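PDB 5CE8: branched-chain amino acid aminotransferase from Thermoproteus uzoniensis, which catalyses pyridoxal 5'-phosphate-dependent amino-group transfer, probably between the branched-chain amino acids leucine, isoleucine or valine and 2-oxoglutarate. Local coordinates for residues A[172-177]-A[182-187]; A[222-227]-A[262-267]. All blocks are in the same frame, centred on the assembly; numbering follows the deposited sequence.

Interaction 1 of 2, residues A[172-177]-A[182-187]; sequences MAAVEA and YDEAIM
Ala177 and Ala185 bring the two backbones together, their CA atoms 5.3 Å apart where strand 184-187 runs back under the helical segment 172-177. The axes approach to 6.5 Å, and the N-to-C directions are inclined at 127°, so the chain has largely reversed after the short connection between them. At the turn itself Tyr182 N gives a weak, strongly bent hydrogen bond to Ala177 O (3.2 Å). The same carbonyl oxygen lies in the plane of the Tyr182 ring, at its edge, 3.4 Å from CD2. Tyr182 CG stands beside its own backbone N (chi1 -58°), which brings the ring edge round to that oxygen.

This is the second half of a beta-alpha-beta unit made of strand 142-146, helix 167-179 and strand 184-188; the two strands lie parallel and side by side, joined by backbone hydrogen bonds of Glu184 and Ile186 with Ala145. Small residues let the helix settle close on the strand. The Ala185 methyl fits between Ala173 and Ala177, with CB to CB distances of 3.9 Å to Ala173 and 4.0 Å to Ala177. Ala177 CB also rests against the peptide carbonyl of Glu184. Farther along the strand, Met187 bends at its thioether (chi3 -81°), and its CG and SD lie against the methyl of Ala173, SD to CB 3.6 Å.

Glu184 starts off away from the helix but curls back, and its OE2 takes the N-H of Ala185 in a nearly straight bond (2.8 Å) on the anti side of the carboxylate. The same buried oxygen accepts a hydrogen bond from Ser198 and pairs with Arg178, a helix residue whose guanidinium also bonds Ala174 O.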
loop_
_atom_site.group_PDB
_atom_site.type_symbol
_atom_site.label_atom_id
_atom_site.label_comp_id
_atom_site.label_asym_id
_atom_site.label_seq_id
_atom_site.Cartn_x
_atom_site.Cartn_y
_atom_site.Cartn_z
ATOM N N MET A 172 18.540 3.983 11.635
ATOM C CA MET A 172 18.399 2.632 11.038
ATOM C C MET A 172 19.051 2.611 9.661
ATOM O O MET A 172 19.923 1.777 9.383
ATOM C CB MET A 172 16.929 2.181 10.876
ATOM C CG MET A 172 16.111 1.951 12.091
ATOM S SD MET A 172 16.694 0.790 13.311
ATOM C CE MET A 172 17.796 1.856 14.257
ATOM N N ALA A 173 18.701 3.579 8.820
ATOM C CA ALA A 173 19.228 3.567 7.418
ATOM C C ALA A 173 20.770 3.801 7.423
ATOM O O ALA A 173 21.568 3.058 6.825
ATOM C CB ALA A 173 18.415 4.511 6.499
ATOM N N ALA A 174 21.213 4.779 8.202
ATOM C CA ALA A 174 22.604 5.187 8.210
ATOM C C ALA A 174 23.490 4.044 8.672
ATOM O O ALA A 174 24.530 3.719 8.015
ATOM C CB ALA A 174 22.761 6.376 9.121
ATOM N N VAL A 175 23.045 3.336 9.709
ATOM C CA VAL A 175 23.795 2.228 10.270
ATOM C C VAL A 175 23.792 1.049 9.340
ATOM O O VAL A 175 24.829 0.412 9.170
ATOM C CB VAL A 175 23.271 1.843 11.664
ATOM C CG1 VAL A 175 23.781 0.435 12.161
ATOM C CG2 VAL A 175 23.596 2.984 12.630
ATOM N N GLU A 176 22.654 0.752 8.732
ATOM C CA GLU A 176 22.619 -0.317 7.778
ATOM C C GLU A 176 23.644 -0.112 6.682
ATOM O O GLU A 176 24.398 -0.998 6.363
ATOM C CB GLU A 176 21.232 -0.481 7.127
ATOM C CG GLU A 176 21.218 -1.681 6.134
ATOM C CD GLU A 176 19.910 -1.875 5.449
ATOM O OE1 GLU A 176 19.902 -2.144 4.203
ATOM O OE2 GLU A 176 18.874 -1.733 6.153
ATOM N N ALA A 177 23.726 1.075 6.106
ATOM C CA ALA A 177 24.682 1.276 5.053
ATOM C C ALA A 177 26.158 1.214 5.507
ATOM O O ALA A 177 27.041 0.584 4.898
ATOM C CB ALA A 177 24.347 2.600 4.331
ATOM N N TYR A 182 29.741 0.905 3.125
ATOM C CA TYR A 182 29.286 2.064 2.300
ATOM C C TYR A 182 29.331 3.329 3.111
ATOM O O TYR A 182 29.253 3.292 4.394
ATOM C CB TYR A 182 27.809 1.912 1.848
ATOM C CG TYR A 182 27.584 0.657 1.054
ATOM C CD1 TYR A 182 27.908 0.595 -0.307
ATOM C CD2 TYR A 182 27.102 -0.506 1.670
ATOM C CE1 TYR A 182 27.764 -0.578 -1.032
ATOM C CE2 TYR A 182 26.946 -1.675 0.940
ATOM C CZ TYR A 182 27.304 -1.706 -0.394
ATOM O OH TYR A 182 27.116 -2.850 -1.110
ATOM N N ASP A 183 29.357 4.461 2.426
ATOM C CA ASP A 183 29.474 5.717 3.153
ATOM C C ASP A 183 28.091 6.248 3.560
ATOM O O ASP A 183 27.969 6.881 4.574
ATOM C CB ASP A 183 30.210 6.753 2.333
ATOM C CG ASP A 183 31.490 6.237 1.759
ATOM O OD1 ASP A 183 32.373 5.945 2.579
ATOM O OD2 ASP A 183 31.621 6.074 0.509
ATOM N N GLU A 184 27.040 5.950 2.783
ATOM C CA GLU A 184 25.736 6.541 3.083
ATOM C C GLU A 184 24.606 5.670 2.498
ATOM O O GLU A 184 24.807 4.824 1.553
ATOM C CB GLU A 184 25.593 8.003 2.517
ATOM C CG GLU A 184 24.325 8.826 2.921
ATOM C CD GLU A 184 24.135 8.841 4.452
ATOM O OE1 GLU A 184 24.710 9.760 5.052
ATOM O OE2 GLU A 184 23.583 7.840 5.068
ATOM N N ALA A 185 23.429 5.927 3.079
ATOM C CA ALA A 185 22.168 5.284 2.715
ATOM C C ALA A 185 21.390 6.030 1.734
ATOM O O ALA A 185 21.400 7.212 1.772
ATOM C CB ALA A 185 21.296 5.083 3.911
ATOM N N ILE A 186 20.635 5.313 0.899
ATOM C CA ILE A 186 19.517 5.933 0.147
ATOM C C ILE A 186 18.285 5.239 0.615
ATOM O O ILE A 186 18.250 4.054 0.632
ATOM C CB ILE A 186 19.665 5.815 -1.428
ATOM C CG1 ILE A 186 20.606 6.921 -1.959
ATOM C CG2 ILE A 186 18.358 6.126 -2.164
ATOM C CD1 ILE A 186 21.411 6.475 -3.080
ATOM N N MET A 187 17.183 5.990 0.806
ATOM C CA MET A 187 15.979 5.438 1.288
ATOM C C MET A 187 14.873 5.682 0.272
ATOM O O MET A 187 14.716 6.839 -0.239
ATOM C CB MET A 187 15.540 6.148 2.609
ATOM C CG MET A 187 16.229 5.588 3.858
ATOM S SD MET A 187 15.464 6.172 5.418
ATOM C CE MET A 187 16.299 7.636 5.315
#

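Interaction 2 of 2, residues A[222-227]-A[262-267]; sequences GITRET and AEITPI. With PLP (pyridoxal-5'-phosphate), chain D.
The phosphate-binding end of the pyridoxal 5'-phosphate pocket is where Thr224 meets the bend at Glu263 and Ile264. Thr224 uses its two branches differently. OG1 stands beside the backbone N (chi1 -53°), turns to the cofactor and donates to PLP O2P at 2.9 Å. That sets CG2 anti to the same N, and it reaches across to Glu263 O at 3.8 Å and to Ile264 CD1 at 4.1 Å; the Thr224 and Ile264 side chains cross obliquely.

Helix 223-235 presents its N-terminus to the phosphate, an anion site of the kind in which the helix dipole should favour the bound charge. Thr224 N also donates to PLP O2P (2.8 Å), so backbone and side chain of one residue grip a single oxygen. Ile223 N bonds PLP O3P at 3.2 Å. Gly222, the N-cap residue, passes with its CA close to the ester oxygen O4P. Arg66 and Thr260 are further hydrogen-bonding partners of the cofactor.

On the other segment, the corner at Ile264 leads into strand 265-270. Thr265 OG1 donates back to Ala262 O (2.7 Å), tying the two sides of that corner together.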
loop_
_atom_site.group_PDB
_atom_site.type_symbol
_atom_site.label_atom_id
_atom_site.label_comp_id
_atom_site.label_asym_id
_atom_site.label_seq_id
_atom_site.Cartn_x
_atom_site.Cartn_y
_atom_site.Cartn_z
ATOM N N GLY A 222 15.089 20.636 2.106
ATOM C CA GLY A 222 16.360 21.117 2.495
ATOM C C GLY A 222 16.541 22.507 1.907
ATOM O O GLY A 222 16.085 22.819 0.773
ATOM N N ILE A 223 17.256 23.283 2.676
ATOM C CA ILE A 223 17.734 24.590 2.336
ATOM C C ILE A 223 18.969 24.489 1.430
ATOM O O ILE A 223 19.178 25.374 0.625
ATOM C CB ILE A 223 18.007 25.399 3.594
ATOM C CG1 ILE A 223 16.635 25.803 4.124
ATOM C CG2 ILE A 223 18.843 26.662 3.297
ATOM C CD1 ILE A 223 16.545 26.389 5.493
ATOM N N THR A 224 19.777 23.452 1.559
ATOM C CA THR A 224 20.797 23.201 0.570
ATOM C C THR A 224 20.142 22.842 -0.773
ATOM O O THR A 224 20.570 23.345 -1.831
ATOM C CB THR A 224 21.776 22.103 1.054
ATOM O OG1 THR A 224 22.276 22.469 2.373
ATOM C CG2 THR A 224 22.938 22.023 0.106
ATOM N N ARG A 225 19.090 22.052 -0.683
ATOM C CA ARG A 225 18.235 21.695 -1.860
ATOM C C ARG A 225 17.711 22.949 -2.527
ATOM O O ARG A 225 17.842 23.097 -3.769
ATOM C CB ARG A 225 17.163 20.718 -1.436
ATOM C CG ARG A 225 16.080 20.409 -2.502
ATOM C CD ARG A 225 14.990 19.643 -1.856
ATOM N NE ARG A 225 14.008 19.159 -2.840
ATOM C CZ ARG A 225 12.988 19.846 -3.306
ATOM N NH1 ARG A 225 12.728 21.099 -2.899
ATOM N NH2 ARG A 225 12.263 19.280 -4.249
ATOM N N GLU A 226 17.160 23.875 -1.714
ATOM C CA GLU A 226 16.628 25.069 -2.210
ATOM C C GLU A 226 17.749 25.902 -2.853
ATOM O O GLU A 226 17.612 26.416 -3.997
ATOM C CB GLU A 226 15.934 25.858 -1.112
ATOM C CG GLU A 226 15.072 27.024 -1.597
ATOM C CD GLU A 226 14.490 27.839 -0.464
ATOM O OE1 GLU A 226 13.798 27.255 0.446
ATOM O OE2 GLU A 226 14.684 29.055 -0.484
ATOM N N THR A 227 18.881 26.020 -2.178
ATOM C CA THR A 227 20.037 26.706 -2.827
ATOM C C THR A 227 20.402 26.118 -4.202
ATOM O O THR A 227 20.641 26.888 -5.180
ATOM C CB THR A 227 21.228 26.719 -1.822
ATOM O OG1 THR A 227 20.725 27.317 -0.607
ATOM C CG2 THR A 227 22.343 27.427 -2.313
ATOM N N ALA A 262 26.463 17.801 4.614
ATOM C CA ALA A 262 26.975 17.164 3.399
ATOM C C ALA A 262 27.564 18.119 2.345
ATOM O O ALA A 262 28.378 17.658 1.487
ATOM C CB ALA A 262 25.829 16.340 2.757
ATOM N N GLU A 263 27.097 19.382 2.327
ATOM C CA GLU A 263 27.388 20.339 1.220
ATOM C C GLU A 263 26.892 19.674 -0.087
ATOM O O GLU A 263 25.684 19.356 -0.176
ATOM C CB GLU A 263 28.861 20.744 1.276
ATOM C CG GLU A 263 29.239 21.270 2.695
ATOM C CD GLU A 263 30.669 21.785 2.852
ATOM O OE1 GLU A 263 30.921 22.836 3.508
ATOM O OE2 GLU A 263 31.561 21.102 2.358
ATOM N N ILE A 264 27.746 19.525 -1.076
ATOM C CA ILE A 264 27.403 18.903 -2.388
ATOM C C ILE A 264 28.359 17.758 -2.501
ATOM O O ILE A 264 29.544 17.989 -2.709
ATOM C CB ILE A 264 27.629 19.880 -3.597
ATOM C CG1 ILE A 264 27.098 21.314 -3.287
ATOM C CG2 ILE A 264 26.990 19.336 -4.892
ATOM C CD1 ILE A 264 25.614 21.413 -2.999
ATOM N N THR A 265 27.875 16.529 -2.314
ATOM C CA THR A 265 28.759 15.363 -2.329
ATOM C C THR A 265 28.309 14.552 -3.525
ATOM O O THR A 265 27.144 14.132 -3.551
ATOM C CB THR A 265 28.647 14.613 -0.998
ATOM O OG1 THR A 265 29.130 15.439 0.059
ATOM C CG2 THR A 265 29.381 13.273 -1.028
ATOM N N PRO A 266 29.202 14.342 -4.535
ATOM C CA PRO A 266 29.027 13.351 -5.623
ATOM C C PRO A 266 28.723 11.937 -5.070
ATOM O O PRO A 266 29.364 11.514 -4.102
ATOM C CB PRO A 266 30.445 13.293 -6.279
ATOM C CG PRO A 266 31.097 14.521 -5.922
ATOM C CD PRO A 266 30.595 14.844 -4.530
ATOM N N ILE A 267 27.824 11.200 -5.705
ATOM C CA ILE A 267 27.606 9.800 -5.424
ATOM C C ILE A 267 28.298 8.985 -6.573
ATOM O O ILE A 267 27.878 9.084 -7.676
ATOM C CB ILE A 267 26.097 9.512 -5.311
ATOM C CG1 ILE A 267 25.560 10.199 -4.092
ATOM C CG2 ILE A 267 25.876 8.040 -5.043
ATOM C CD1 ILE A 267 24.087 10.466 -4.150
HETATM N N1 PLP D . 17.076 15.393 4.602
HETATM C C2 PLP D . 16.675 15.176 5.851
HETATM C C2A PLP D . 15.932 13.925 6.214
HETATM C C3 PLP D . 17.031 16.097 6.921
HETATM O O3 PLP D . 16.685 15.802 8.237
HETATM C C4 PLP D . 17.807 17.317 6.565
HETATM C C4A PLP D . 18.218 18.358 7.586
HETATM C C5 PLP D . 18.161 17.457 5.124
HETATM C C6 PLP D . 17.751 16.436 4.222
HETATM C C5A PLP D . 18.995 18.568 4.552
HETATM O O4P PLP D . 18.475 19.816 4.840
HETATM P P PLP D . 19.436 21.065 4.809
HETATM O O1P PLP D . 20.617 20.852 5.817
HETATM O O2P PLP D . 19.771 21.304 3.399
HETATM O O3P PLP D . 18.692 22.241 5.378
#

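Interactions 1 and 2 follow one another along the chain, with centres about 17 Å apart and nearest atoms about 5 Å apart, without touching. Strands 184-188 and 265-270 belong to the same mixed sheet, flanking strand 142-146 and each parallel to it, so the two contacts share a framework. They also lie at different distances from the cofactor. In interaction 2 the helix start 222-227 bonds the phosphate directly, whereas in interaction 1 the Met187 side chain comes within about 6 Å of the cofactor at its nearest atoms. Helix 167-179, which supplies 172-177, begins at Tyr167, whose hydroxyl is hydrogen-bonded to the cofactor; the side chains of Tyr167 and Met187 are about 8 Å apart.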